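Local coordinates for benzoylformate decarboxylase (Mycobacterium smegmatis, PDB 4Q9D), which belongs to the thiamine pyrophosphate-dependent enzyme family and holds a magnesium ion in its C-terminal cofactor-binding domain, at residues L341-H346 and D384-L389; P230-A235 and G251-T256; F60-G65 and A91-I96. All blocks are in the same frame, centred on the assembly; numbering follows the deposited sequence.

Interaction 1 of 3, residues L341-H346 and D384-L389; sequences LVRQRH and DLFTWL
Arg343 engages both the carbonyl and the ring of Phe386. NE donates to Phe386 O at 3.0 Å, with 154° at the hydrogen and the oxygen in the guanidinium plane. The same guanidinium lies over one face of the Phe386 ring as a cation-pi pair, Arg343 CZ being 4.9 Å from the ring centroid and the two planes 26° apart. An extended chain, with NE anti across the CG-CD bond (chi3 177°), carries the group that far. Leu341 meets the ring at its edge, tip to tip, CD2 standing 3.6 Å from Phe386 CZ.

The aliphatic part of Arg345 covers Trp388: CD sits 4.1 Å from the centroid of the six-membered ring, a CH-pi contact over the face. On that face Thr387 CG2 also covers the rim, and it touches Arg345 CG at 3.5 Å. Here the long loop between helices 318-328 and 357-367, which leads from the central sheet to the C-terminal one, runs in irregular, extended form over the last turn of helix 382-388. Both arginines thus approach carbonyls at a helix C-terminus, where positive charge would be favoured; Arg345 NH2 is 2.7 Å from Thr387 O.

Farther out, a water accepts from Arg343 NH2 and donates to Phe386 O at 2.6 Å, while Arg343 NH2 also bonds Glu244 O. A second water donates to Thr387 OG1, itself bonded to Leu383 O, and takes a weak bond from Gln344 N. Asn358 holds both sides, its OD1 pairing with Trp388 NE1 and its ND2 with His346 O, which lies at the indole edge.

Interaction 2 of 3, residues P230-A235 and G251-T256; sequences PVHASA and GPLPMT
Gly251 meets His232 and Ala233 where two parallel strands, 249-252 and 231-233, run together at one margin of the central Rossmann-like sheet, strand 249-252 being outermost within the chain. Gly251 has a positive phi (84°), a conformation readily open to glycine, and its O is gripped twice. Ala233 N donates at 3.0 Å and His232 ND1 at 2.8 Å, from opposite faces of the carbonyl plane, so a side chain supplements the backbone pairing. His232 CG lies beside its own backbone N (chi1 -78°), on the flank where the ring can turn ND1 to this oxygen.

Pro252 sits between the two bonding residues, adds a CA-H...O contact to Ala233 O and rests its CB 3.6 Å from Ser234 O. Leu253 N supplies the second bond of the parallel Ala233-Pro252 bridge, donating to Ala233 O at 2.9 Å with 160° at the hydrogen. The Leu253 side chain crosses that of His232 at about a right angle and sets CD2 over one ring face, 4.0 Å from the centroid, in a CH-pi contact; Val206 and Phe278 also touch Leu253. Past Pro254 the chain turns toward helix 257-264, which Thr256 N-caps through OG1 to Gly259 N. Just before that cap, Met255 CB packs 4.0 Å from Ala235 CB.

Interaction 3 of 3, residues F60-G65 and A91-I96; sequences FAQATG and ANTPLI
Gln62 and Thr93 mark the closest approach of the two backbones, their CA atoms 6.8 Å apart. The first belongs to the last turns of helix 50-64, which closes at Gly65 with a positive phi. The second follows helix 82-90, whose end is a Schellman motif at Asn92 (phi 53°); an inverse gamma turn centred on Pro94 then steers the chain into strand 95-101. One helix end therefore lies against the lead-in to a strand.

Ala61 provides the apolar centre. Its CB points at the other segment and touches Thr93 CG2 at 3.6 Å and Leu95 CD2 at 3.8 Å; Ala68, on the neighbouring strand 68-72, adjoins both Ala61 and Leu95. Thr93 divides its two branches: CG2 lies anti to the backbone N and faces the alanine, whereas OG1 (chi1 -54°) is directed to the polar flank. There the Gln62 side chain crosses Thr93 at about a right angle, and NE2 passes 3.7 Å from OG1. What joins them is a shared partner one helical turn before Gln62, since Asp58 OD1 is hydrogen-bonded to both Thr93 OG1 and Gln62 NE2. The amide's other end is held as well, Gln62 OE1 receiving bonds from Arg239 NH1 and Arg213 NE, which should fix the rotation of the group. NE2 also lies 3.9 Å from Ala91 CB.

Strands 68-72 and 95-101 are adjacent and parallel, joined through helices 74-80 and 82-90 in a beta-alpha-beta crossover, and helix 50-64 packs against their beginnings within the six-stranded parallel sheet domain of the N-terminal TPP-binding type.

Overall arrangement
Interactions 1 and 2 adjoin, their centres about 15 Å apart, and meet where the Phe386 ring packs on Pro252 (CE1 to CD 3.7 Å); a helix end of the C-terminal domain thereby rests on the outermost strand of the central sheet. Interaction 3 is separate, its nearest atoms about 11 Å from interaction 2 and 15 Å from interaction 1. The chemistry follows position. At the surface, interaction 1 relies on arginines, aromatic rings and water. Interaction 2, buried, is mainly backbone pairing within a sheet. Interaction 3, also buried and nearest the centre of the chain, joins helix to strand through small apolar groups, with polar ends bonded to third residues.

Interaction 1 of 3, residues L341-H346 and D384-L389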
ATOM      1  N   LEU B 341      10.500   7.447 -46.989  1.00 34.37           N
ATOM      2  CA  LEU B 341      11.448   7.605 -45.900  1.00 39.25           C
ATOM      3  C   LEU B 341      12.850   7.339 -46.438  1.00 32.23           C
ATOM      4  O   LEU B 341      13.097   6.298 -47.024  1.00 35.48           O
ATOM      5  CB  LEU B 341      11.165   6.574 -44.804  1.00 32.54           C
ATOM      6  CG  LEU B 341      12.214   6.579 -43.695  1.00 35.62           C
ATOM      7  CD1 LEU B 341      12.129   7.915 -42.995  1.00 38.51           C
ATOM      8  CD2 LEU B 341      11.978   5.429 -42.718  1.00 39.79           C
ATOM      9  N   VAL B 342      13.774   8.256 -46.209  1.00 31.81           N
ATOM     10  CA  VAL B 342      15.139   8.060 -46.691  1.00 39.70           C
ATOM     11  C   VAL B 342      16.106   8.007 -45.518  1.00 31.51           C
ATOM     12  O   VAL B 342      16.223   8.960 -44.769  1.00 41.76           O
ATOM     13  CB  VAL B 342      15.567   9.186 -47.693  1.00 38.28           C
ATOM     14  CG1 VAL B 342      17.057   9.044 -48.061  1.00 33.51           C
ATOM     15  CG2 VAL B 342      14.654   9.165 -48.955  1.00 29.35           C
ATOM     16  N   ARG B 343      16.788   6.881 -45.367  1.00 31.41           N
ATOM     17  CA  ARG B 343      17.806   6.744 -44.335  1.00 40.59           C
ATOM     18  C   ARG B 343      19.121   7.368 -44.795  1.00 50.88           C
ATOM     19  O   ARG B 343      19.635   7.069 -45.882  1.00 51.83           O
ATOM     20  CB  ARG B 343      18.029   5.269 -43.993  1.00 39.37           C
ATOM     21  CG  ARG B 343      16.866   4.640 -43.274  1.00 35.62           C
ATOM     22  CD  ARG B 343      16.936   3.117 -43.307  1.00 43.15           C
ATOM     23  NE  ARG B 343      15.833   2.518 -42.546  1.00 40.61           N
ATOM     24  CZ  ARG B 343      14.612   2.317 -43.034  1.00 50.82           C
ATOM     25  NH1 ARG B 343      14.336   2.661 -44.287  1.00 42.69           N
ATOM     26  NH2 ARG B 343      13.666   1.764 -42.278  1.00 31.73           N
ATOM     27  N   GLN B 344      19.663   8.240 -43.963  1.00 52.61           N
ATOM     28  CA  GLN B 344      20.944   8.831 -44.265  1.00 60.09           C
ATOM     29  C   GLN B 344      22.030   7.783 -44.066  1.00 45.36           C
ATOM     30  O   GLN B 344      22.680   7.753 -43.026  1.00 57.38           O
ATOM     31  CB  GLN B 344      21.172  10.055 -43.379  1.00 60.63           C
ATOM     32  CG  GLN B 344      20.125  11.154 -43.596  1.00 83.29           C
ATOM     33  CD  GLN B 344      20.119  11.695 -45.031  1.00 95.79           C
ATOM     34  OE1 GLN B 344      21.151  12.148 -45.532  1.00106.33           O
ATOM     35  NE2 GLN B 344      18.958  11.643 -45.694  1.00 76.59           N
ATOM     36  N   ARG B 345      22.201   6.900 -45.053  1.00 43.65           N
ATOM     37  CA  ARG B 345      23.267   5.901 -44.989  1.00 38.85           C
ATOM     38  C   ARG B 345      24.542   6.458 -45.624  1.00 49.47           C
ATOM     39  O   ARG B 345      24.512   7.073 -46.694  1.00 42.10           O
ATOM     40  CB  ARG B 345      22.905   4.606 -45.723  1.00 37.25           C
ATOM     41  CG  ARG B 345      21.699   3.866 -45.223  1.00 50.38           C
ATOM     42  CD  ARG B 345      21.468   2.572 -45.994  1.00 44.05           C
ATOM     43  NE  ARG B 345      20.797   1.574 -45.151  1.00 60.27           N
ATOM     44  CZ  ARG B 345      19.604   1.015 -45.391  1.00 75.62           C
ATOM     45  NH1 ARG B 345      18.912   1.328 -46.489  1.00 72.13           N
ATOM     46  NH2 ARG B 345      19.104   0.124 -44.522  1.00 47.85           N
ATOM     47  N   HIS B 346      25.659   6.232 -44.953  1.00 38.39           N
ATOM     48  CA  HIS B 346      26.966   6.370 -45.556  1.00 34.08           C
ATOM     49  C   HIS B 346      27.847   5.341 -44.855  1.00 36.28           C
ATOM     50  O   HIS B 346      27.667   5.064 -43.670  1.00 35.96           O
ATOM     51  CB  HIS B 346      27.502   7.788 -45.370  1.00 40.18           C
ATOM     52  CG  HIS B 346      28.037   8.053 -43.997  1.00 55.69           C
ATOM     53  ND1 HIS B 346      29.359   7.843 -43.660  1.00 60.41           N
ATOM     54  CD2 HIS B 346      27.426   8.498 -42.872  1.00 60.88           C
ATOM     55  CE1 HIS B 346      29.543   8.158 -42.388  1.00 64.02           C
ATOM     56  NE2 HIS B 346      28.387   8.559 -41.888  1.00 74.25           N
ATOM     57  N   ASP B 384      21.816   4.140 -35.501  1.00 22.81           N
ATOM     58  CA  ASP B 384      22.504   3.109 -36.288  1.00 25.13           C
ATOM     59  C   ASP B 384      21.646   1.883 -36.539  1.00 28.50           C
ATOM     60  O   ASP B 384      21.691   1.284 -37.610  1.00 27.04           O
ATOM     61  CB  ASP B 384      23.830   2.731 -35.613  1.00 27.50           C
ATOM     62  CG  ASP B 384      24.699   3.958 -35.356  1.00 35.30           C
ATOM     63  OD1 ASP B 384      24.946   4.725 -36.317  1.00 39.91           O
ATOM     64  OD2 ASP B 384      25.088   4.199 -34.201  1.00 37.64           O
ATOM     65  N   LEU B 385      20.876   1.490 -35.535  1.00 26.85           N
ATOM     66  CA  LEU B 385      19.976   0.357 -35.682  1.00 27.08           C
ATOM     67  C   LEU B 385      18.923   0.721 -36.721  1.00 22.26           C
ATOM     68  O   LEU B 385      18.618  -0.064 -37.611  1.00 26.98           O
ATOM     69  CB  LEU B 385      19.303   0.050 -34.332  1.00 27.21           C
ATOM     70  CG  LEU B 385      17.982  -0.722 -34.377  1.00 33.67           C
ATOM     71  CD1 LEU B 385      18.272  -2.192 -34.432  1.00 24.19           C
ATOM     72  CD2 LEU B 385      17.103  -0.360 -33.163  1.00 38.50           C
ATOM     73  N   PHE B 386      18.357   1.921 -36.581  1.00 28.21           N
ATOM     74  CA  PHE B 386      17.344   2.382 -37.516  1.00 30.95           C
ATOM     75  C   PHE B 386      17.890   2.412 -38.963  1.00 32.50           C
ATOM     76  O   PHE B 386      17.235   1.950 -39.914  1.00 30.36           O
ATOM     77  CB  PHE B 386      16.837   3.770 -37.075  1.00 30.50           C
ATOM     78  CG  PHE B 386      15.957   4.451 -38.096  1.00 38.40           C
ATOM     79  CD1 PHE B 386      14.638   4.043 -38.287  1.00 37.35           C
ATOM     80  CD2 PHE B 386      16.451   5.499 -38.871  1.00 40.17           C
ATOM     81  CE1 PHE B 386      13.829   4.664 -39.229  1.00 39.42           C
ATOM     82  CE2 PHE B 386      15.643   6.127 -39.819  1.00 42.02           C
ATOM     83  CZ  PHE B 386      14.326   5.703 -39.996  1.00 39.44           C
ATOM     84  N   THR B 387      19.098   2.940 -39.119  1.00 29.74           N
ATOM     85  CA  THR B 387      19.709   3.090 -40.443  1.00 28.34           C
ATOM     86  C   THR B 387      20.012   1.762 -41.093  1.00 34.60           C
ATOM     87  O   THR B 387      19.706   1.561 -42.257  1.00 28.46           O
ATOM     88  CB  THR B 387      21.002   3.878 -40.351  1.00 27.47           C
ATOM     89  OG1 THR B 387      20.693   5.166 -39.816  1.00 30.02           O
ATOM     90  CG2 THR B 387      21.656   4.030 -41.736  1.00 33.31           C
ATOM     91  N   TRP B 388      20.579   0.835 -40.328  1.00 26.62           N
ATOM     92  CA  TRP B 388      21.111  -0.385 -40.928  1.00 27.90           C
ATOM     93  C   TRP B 388      20.334  -1.676 -40.663  1.00 29.95           C
ATOM     94  O   TRP B 388      20.508  -2.648 -41.395  1.00 30.24           O
ATOM     95  CB  TRP B 388      22.561  -0.579 -40.481  1.00 26.25           C
ATOM     96  CG  TRP B 388      23.496   0.475 -41.046  1.00 31.64           C
ATOM     97  CD1 TRP B 388      24.119   1.485 -40.359  1.00 30.59           C
ATOM     98  CD2 TRP B 388      23.908   0.604 -42.416  1.00 30.14           C
ATOM     99  NE1 TRP B 388      24.898   2.238 -41.228  1.00 31.31           N
ATOM    100  CE2 TRP B 388      24.780   1.715 -42.494  1.00 31.90           C
ATOM    101  CE3 TRP B 388      23.616  -0.110 -43.590  1.00 34.71           C
ATOM    102  CZ2 TRP B 388      25.370   2.128 -43.698  1.00 32.24           C
ATOM    103  CZ3 TRP B 388      24.205   0.302 -44.788  1.00 38.49           C
ATOM    104  CH2 TRP B 388      25.071   1.412 -44.826  1.00 30.90           C
ATOM    105  N   LEU B 389      19.505  -1.726 -39.618  1.00 27.28           N
ATOM    106  CA  LEU B 389      18.828  -2.994 -39.320  1.00 28.36           C
ATOM    107  C   LEU B 389      17.323  -2.834 -39.243  1.00 33.30           C
ATOM    108  O   LEU B 389      16.733  -3.011 -38.165  1.00 30.29           O
ATOM    109  CB  LEU B 389      19.335  -3.606 -38.011  1.00 26.11           C
ATOM    110  CG  LEU B 389      20.824  -3.873 -37.840  1.00 31.67           C
ATOM    111  CD1 LEU B 389      21.067  -4.563 -36.472  1.00 30.56           C
ATOM    112  CD2 LEU B 389      21.357  -4.754 -38.964  1.00 26.00           C
TER
HETATM  113  O   HOH W   1      14.728   1.106 -39.789  1.00 27.18           O
HETATM  114  O   HOH W   2      19.096   7.092 -41.234  1.00 45.89           O

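Interaction 2 of 3, residues P230-A235 and G251-T256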
ATOM      1  N   PRO B 230       0.786   7.727 -44.245  1.00 24.03           N
ATOM      2  CA  PRO B 230       2.090   7.365 -43.692  1.00 30.62           C
ATOM      3  C   PRO B 230       1.901   6.646 -42.358  1.00 30.56           C
ATOM      4  O   PRO B 230       0.983   6.969 -41.607  1.00 26.84           O
ATOM      5  CB  PRO B 230       2.769   8.714 -43.446  1.00 24.99           C
ATOM      6  CG  PRO B 230       1.709   9.758 -43.603  1.00 34.17           C
ATOM      7  CD  PRO B 230       0.611   9.176 -44.426  1.00 26.03           C
ATOM      8  N   VAL B 231       2.759   5.679 -42.091  1.00 24.96           N
ATOM      9  CA  VAL B 231       2.691   4.877 -40.863  1.00 26.72           C
ATOM     10  C   VAL B 231       3.948   5.100 -40.019  1.00 26.11           C
ATOM     11  O   VAL B 231       5.034   4.719 -40.442  1.00 23.45           O
ATOM     12  CB  VAL B 231       2.614   3.392 -41.202  1.00 27.41           C
ATOM     13  CG1 VAL B 231       2.507   2.576 -39.926  1.00 25.85           C
ATOM     14  CG2 VAL B 231       1.418   3.125 -42.147  1.00 29.47           C
ATOM     15  N   HIS B 232       3.804   5.739 -38.850  1.00 22.04           N
ATOM     16  CA  HIS B 232       4.901   5.856 -37.886  1.00 22.33           C
ATOM     17  C   HIS B 232       4.932   4.703 -36.892  1.00 29.87           C
ATOM     18  O   HIS B 232       3.912   4.074 -36.634  1.00 28.42           O
ATOM     19  CB  HIS B 232       4.777   7.160 -37.110  1.00 25.61           C
ATOM     20  CG  HIS B 232       5.238   8.367 -37.869  1.00 32.83           C
ATOM     21  ND1 HIS B 232       6.563   8.761 -37.907  1.00 27.60           N
ATOM     22  CD2 HIS B 232       4.555   9.285 -38.594  1.00 30.66           C
ATOM     23  CE1 HIS B 232       6.669   9.879 -38.599  1.00 27.46           C
ATOM     24  NE2 HIS B 232       5.467  10.213 -39.037  1.00 34.35           N
ATOM     25  N   ALA B 233       6.099   4.433 -36.332  1.00 29.79           N
ATOM     26  CA  ALA B 233       6.197   3.516 -35.213  1.00 25.56           C
ATOM     27  C   ALA B 233       6.308   4.331 -33.922  1.00 28.98           C
ATOM     28  O   ALA B 233       6.515   5.542 -33.953  1.00 24.50           O
ATOM     29  CB  ALA B 233       7.416   2.597 -35.361  1.00 22.74           C
ATOM     30  N   SER B 234       6.193   3.657 -32.783  1.00 28.84           N
ATOM     31  CA  SER B 234       6.416   4.293 -31.495  1.00 30.07           C
ATOM     32  C   SER B 234       7.853   4.768 -31.386  1.00 27.85           C
ATOM     33  O   SER B 234       8.771   4.127 -31.911  1.00 22.38           O
ATOM     34  CB  SER B 234       6.160   3.278 -30.356  1.00 35.98           C
ATOM     35  OG  SER B 234       6.447   3.845 -29.075  1.00 33.26           O
ATOM     36  N   ALA B 235       8.061   5.881 -30.694  1.00 21.58           N
ATOM     37  CA  ALA B 235       9.413   6.210 -30.241  1.00 24.13           C
ATOM     38  C   ALA B 235       9.839   5.141 -29.229  1.00 27.98           C
ATOM     39  O   ALA B 235       8.992   4.551 -28.536  1.00 29.37           O
ATOM     40  CB  ALA B 235       9.425   7.610 -29.570  1.00 20.74           C
ATOM     41  N   GLY B 251       8.896   5.855 -40.133  1.00 25.30           N
ATOM     42  CA  GLY B 251       9.850   5.786 -39.040  1.00 26.61           C
ATOM     43  C   GLY B 251       9.215   6.070 -37.686  1.00 35.65           C
ATOM     44  O   GLY B 251       8.027   6.372 -37.602  1.00 28.63           O
ATOM     45  N   PRO B 252      10.010   5.984 -36.614  1.00 27.35           N
ATOM     46  CA  PRO B 252       9.510   6.248 -35.262  1.00 27.51           C
ATOM     47  C   PRO B 252       9.147   7.709 -35.075  1.00 28.35           C
ATOM     48  O   PRO B 252       9.767   8.580 -35.656  1.00 29.89           O
ATOM     49  CB  PRO B 252      10.701   5.871 -34.362  1.00 29.47           C
ATOM     50  CG  PRO B 252      11.900   6.043 -35.264  1.00 41.65           C
ATOM     51  CD  PRO B 252      11.431   5.601 -36.623  1.00 29.67           C
ATOM     52  N   LEU B 253       8.136   7.974 -34.262  1.00 28.51           N
ATOM     53  CA  LEU B 253       7.836   9.340 -33.827  1.00 29.90           C
ATOM     54  C   LEU B 253       9.005   9.914 -33.038  1.00 22.86           C
ATOM     55  O   LEU B 253       9.802   9.164 -32.459  1.00 25.94           O
ATOM     56  CB  LEU B 253       6.562   9.363 -32.948  1.00 21.37           C
ATOM     57  CG  LEU B 253       5.197   9.189 -33.634  1.00 34.15           C
ATOM     58  CD1 LEU B 253       4.054   9.206 -32.620  1.00 28.69           C
ATOM     59  CD2 LEU B 253       4.978  10.310 -34.648  1.00 26.28           C
ATOM     60  N   PRO B 254       9.106  11.248 -32.993  1.00 27.04           N
ATOM     61  CA  PRO B 254      10.031  11.882 -32.054  1.00 27.76           C
ATOM     62  C   PRO B 254       9.626  11.537 -30.614  1.00 31.74           C
ATOM     63  O   PRO B 254       8.497  11.083 -30.385  1.00 21.80           O
ATOM     64  CB  PRO B 254       9.811  13.383 -32.305  1.00 27.08           C
ATOM     65  CG  PRO B 254       9.210  13.466 -33.709  1.00 24.14           C
ATOM     66  CD  PRO B 254       8.377  12.229 -33.826  1.00 24.57           C
ATOM     67  N   MET B 255      10.519  11.798 -29.660  1.00 20.38           N
ATOM     68  CA  MET B 255      10.302  11.407 -28.277  1.00 27.58           C
ATOM     69  C   MET B 255      10.061  12.587 -27.356  1.00 30.00           C
ATOM     70  O   MET B 255      10.167  12.448 -26.141  1.00 25.19           O
ATOM     71  CB  MET B 255      11.470  10.556 -27.768  1.00 27.59           C
ATOM     72  CG  MET B 255      12.844  11.232 -27.773  1.00 29.05           C
ATOM     73  SD  MET B 255      14.125  10.134 -27.072  1.00 34.21           S
ATOM     74  CE  MET B 255      14.144   8.841 -28.295  1.00 33.99           C
ATOM     75  N   THR B 256       9.738  13.747 -27.925  1.00 23.33           N
ATOM     76  CA  THR B 256       9.406  14.916 -27.102  1.00 25.23           C
ATOM     77  C   THR B 256       8.040  15.482 -27.502  1.00 24.55           C
ATOM     78  O   THR B 256       7.538  15.224 -28.605  1.00 23.11           O
ATOM     79  CB  THR B 256      10.428  16.054 -27.267  1.00 23.33           C
ATOM     80  OG1 THR B 256      10.311  16.572 -28.599  1.00 27.24           O
ATOM     81  CG2 THR B 256      11.860  15.553 -27.043  1.00 22.40           C
TER

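Interaction 3 of 3, residues F60-G65 and A91-I96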
ATOM      1  N   PHE B  60      11.066 -15.151 -22.725  1.00 21.70           N
ATOM      2  CA  PHE B  60      10.472 -16.446 -23.033  1.00 18.29           C
ATOM      3  C   PHE B  60       8.998 -16.318 -23.340  1.00 18.28           C
ATOM      4  O   PHE B  60       8.512 -16.830 -24.373  1.00 23.08           O
ATOM      5  CB  PHE B  60      10.681 -17.426 -21.855  1.00 19.17           C
ATOM      6  CG  PHE B  60      10.245 -18.875 -22.145  1.00 24.07           C
ATOM      7  CD1 PHE B  60      11.101 -19.760 -22.809  1.00 27.97           C
ATOM      8  CD2 PHE B  60       9.005 -19.358 -21.710  1.00 20.72           C
ATOM      9  CE1 PHE B  60      10.724 -21.096 -23.042  1.00 21.85           C
ATOM     10  CE2 PHE B  60       8.618 -20.701 -21.925  1.00 20.72           C
ATOM     11  CZ  PHE B  60       9.475 -21.563 -22.593  1.00 24.94           C
ATOM     12  N   ALA B  61       8.273 -15.652 -22.442  1.00 20.89           N
ATOM     13  CA  ALA B  61       6.840 -15.437 -22.618  1.00 19.59           C
ATOM     14  C   ALA B  61       6.529 -14.633 -23.886  1.00 24.58           C
ATOM     15  O   ALA B  61       5.553 -14.896 -24.611  1.00 18.86           O
ATOM     16  CB  ALA B  61       6.265 -14.717 -21.371  1.00 18.29           C
ATOM     17  N   GLN B  62       7.347 -13.624 -24.165  1.00 21.34           N
ATOM     18  CA  GLN B  62       7.069 -12.812 -25.344  1.00 24.99           C
ATOM     19  C   GLN B  62       7.293 -13.599 -26.636  1.00 21.25           C
ATOM     20  O   GLN B  62       6.518 -13.477 -27.561  1.00 25.38           O
ATOM     21  CB  GLN B  62       7.910 -11.560 -25.346  1.00 18.53           C
ATOM     22  CG  GLN B  62       7.436 -10.530 -24.330  1.00 18.73           C
ATOM     23  CD  GLN B  62       7.971  -9.156 -24.612  1.00 21.88           C
ATOM     24  OE1 GLN B  62       7.730  -8.589 -25.693  1.00 20.08           O
ATOM     25  NE2 GLN B  62       8.684  -8.580 -23.627  1.00 17.79           N
ATOM     26  N   ALA B  63       8.353 -14.408 -26.671  1.00 26.09           N
ATOM     27  CA  ALA B  63       8.692 -15.210 -27.852  1.00 26.54           C
ATOM     28  C   ALA B  63       7.703 -16.358 -28.070  1.00 31.16           C
ATOM     29  O   ALA B  63       7.350 -16.665 -29.199  1.00 24.64           O
ATOM     30  CB  ALA B  63      10.090 -15.759 -27.727  1.00 23.28           C
ATOM     31  N   THR B  64       7.250 -16.987 -26.987  1.00 24.24           N
ATOM     32  CA  THR B  64       6.301 -18.090 -27.108  1.00 22.31           C
ATOM     33  C   THR B  64       4.853 -17.597 -27.243  1.00 23.07           C
ATOM     34  O   THR B  64       3.997 -18.345 -27.684  1.00 26.44           O
ATOM     35  CB  THR B  64       6.373 -19.086 -25.906  1.00 24.36           C
ATOM     36  OG1 THR B  64       6.168 -18.376 -24.682  1.00 23.43           O
ATOM     37  CG2 THR B  64       7.725 -19.778 -25.837  1.00 18.43           C
ATOM     38  N   GLY B  65       4.576 -16.346 -26.882  1.00 26.63           N
ATOM     39  CA  GLY B  65       3.195 -15.875 -26.857  1.00 22.10           C
ATOM     40  C   GLY B  65       2.376 -16.597 -25.791  1.00 28.12           C
ATOM     41  O   GLY B  65       1.168 -16.771 -25.926  1.00 30.53           O
ATOM     42  N   ALA B  91       5.685  -3.953 -20.403  1.00 22.62           N
ATOM     43  CA  ALA B  91       5.499  -4.738 -21.642  1.00 21.27           C
ATOM     44  C   ALA B  91       4.185  -5.522 -21.719  1.00 25.07           C
ATOM     45  O   ALA B  91       3.930  -6.231 -22.716  1.00 21.41           O
ATOM     46  CB  ALA B  91       6.690  -5.718 -21.853  1.00 17.79           C
ATOM     47  N   ASN B  92       3.363  -5.440 -20.677  1.00 22.87           N
ATOM     48  CA  ASN B  92       2.166  -6.299 -20.609  1.00 18.08           C
ATOM     49  C   ASN B  92       2.468  -7.802 -20.787  1.00 22.52           C
ATOM     50  O   ASN B  92       1.790  -8.527 -21.517  1.00 20.22           O
ATOM     51  CB  ASN B  92       1.105  -5.829 -21.610  1.00 20.78           C
ATOM     52  CG  ASN B  92       0.703  -4.367 -21.393  1.00 23.89           C
ATOM     53  OD1 ASN B  92       0.887  -3.526 -22.263  1.00 41.83           O
ATOM     54  ND2 ASN B  92       0.181  -4.071 -20.229  1.00 25.23           N
ATOM     55  N   THR B  93       3.509  -8.275 -20.127  1.00 22.70           N
ATOM     56  CA  THR B  93       3.880  -9.672 -20.257  1.00 20.14           C
ATOM     57  C   THR B  93       3.183 -10.517 -19.180  1.00 25.15           C
ATOM     58  O   THR B  93       3.264 -10.185 -17.997  1.00 19.46           O
ATOM     59  CB  THR B  93       5.390  -9.832 -20.105  1.00 24.45           C
ATOM     60  OG1 THR B  93       6.048  -8.962 -21.040  1.00 19.75           O
ATOM     61  CG2 THR B  93       5.816 -11.303 -20.366  1.00 17.70           C
ATOM     62  N   PRO B  94       2.482 -11.600 -19.585  1.00 21.41           N
ATOM     63  CA  PRO B  94       1.795 -12.450 -18.595  1.00 17.29           C
ATOM     64  C   PRO B  94       2.754 -13.347 -17.819  1.00 26.25           C
ATOM     65  O   PRO B  94       2.948 -14.490 -18.192  1.00 29.07           O
ATOM     66  CB  PRO B  94       0.823 -13.300 -19.450  1.00 18.47           C
ATOM     67  CG  PRO B  94       1.521 -13.435 -20.783  1.00 21.78           C
ATOM     68  CD  PRO B  94       2.280 -12.075 -20.967  1.00 21.54           C
ATOM     69  N   LEU B  95       3.354 -12.831 -16.753  1.00 22.99           N
ATOM     70  CA  LEU B  95       4.236 -13.645 -15.937  1.00 17.56           C
ATOM     71  C   LEU B  95       3.561 -13.979 -14.623  1.00 23.35           C
ATOM     72  O   LEU B  95       2.981 -13.099 -13.989  1.00 18.90           O
ATOM     73  CB  LEU B  95       5.551 -12.922 -15.644  1.00 17.33           C
ATOM     74  CG  LEU B  95       6.403 -12.571 -16.876  1.00 24.85           C
ATOM     75  CD1 LEU B  95       7.680 -11.893 -16.453  1.00 17.53           C
ATOM     76  CD2 LEU B  95       6.728 -13.845 -17.672  1.00 18.71           C
ATOM     77  N   ILE B  96       3.676 -15.230 -14.196  1.00 20.01           N
ATOM     78  CA  ILE B  96       3.247 -15.602 -12.847  1.00 18.02           C
ATOM     79  C   ILE B  96       4.485 -15.670 -11.963  1.00 18.99           C
ATOM     80  O   ILE B  96       5.325 -16.574 -12.091  1.00 20.53           O
ATOM     81  CB  ILE B  96       2.486 -16.934 -12.859  1.00 18.78           C
ATOM     82  CG1 ILE B  96       1.250 -16.780 -13.755  1.00 22.63           C
ATOM     83  CG2 ILE B  96       2.115 -17.384 -11.414  1.00 21.28           C
ATOM     84  CD1 ILE B  96       0.539 -18.070 -13.994  1.00 31.26           C
TER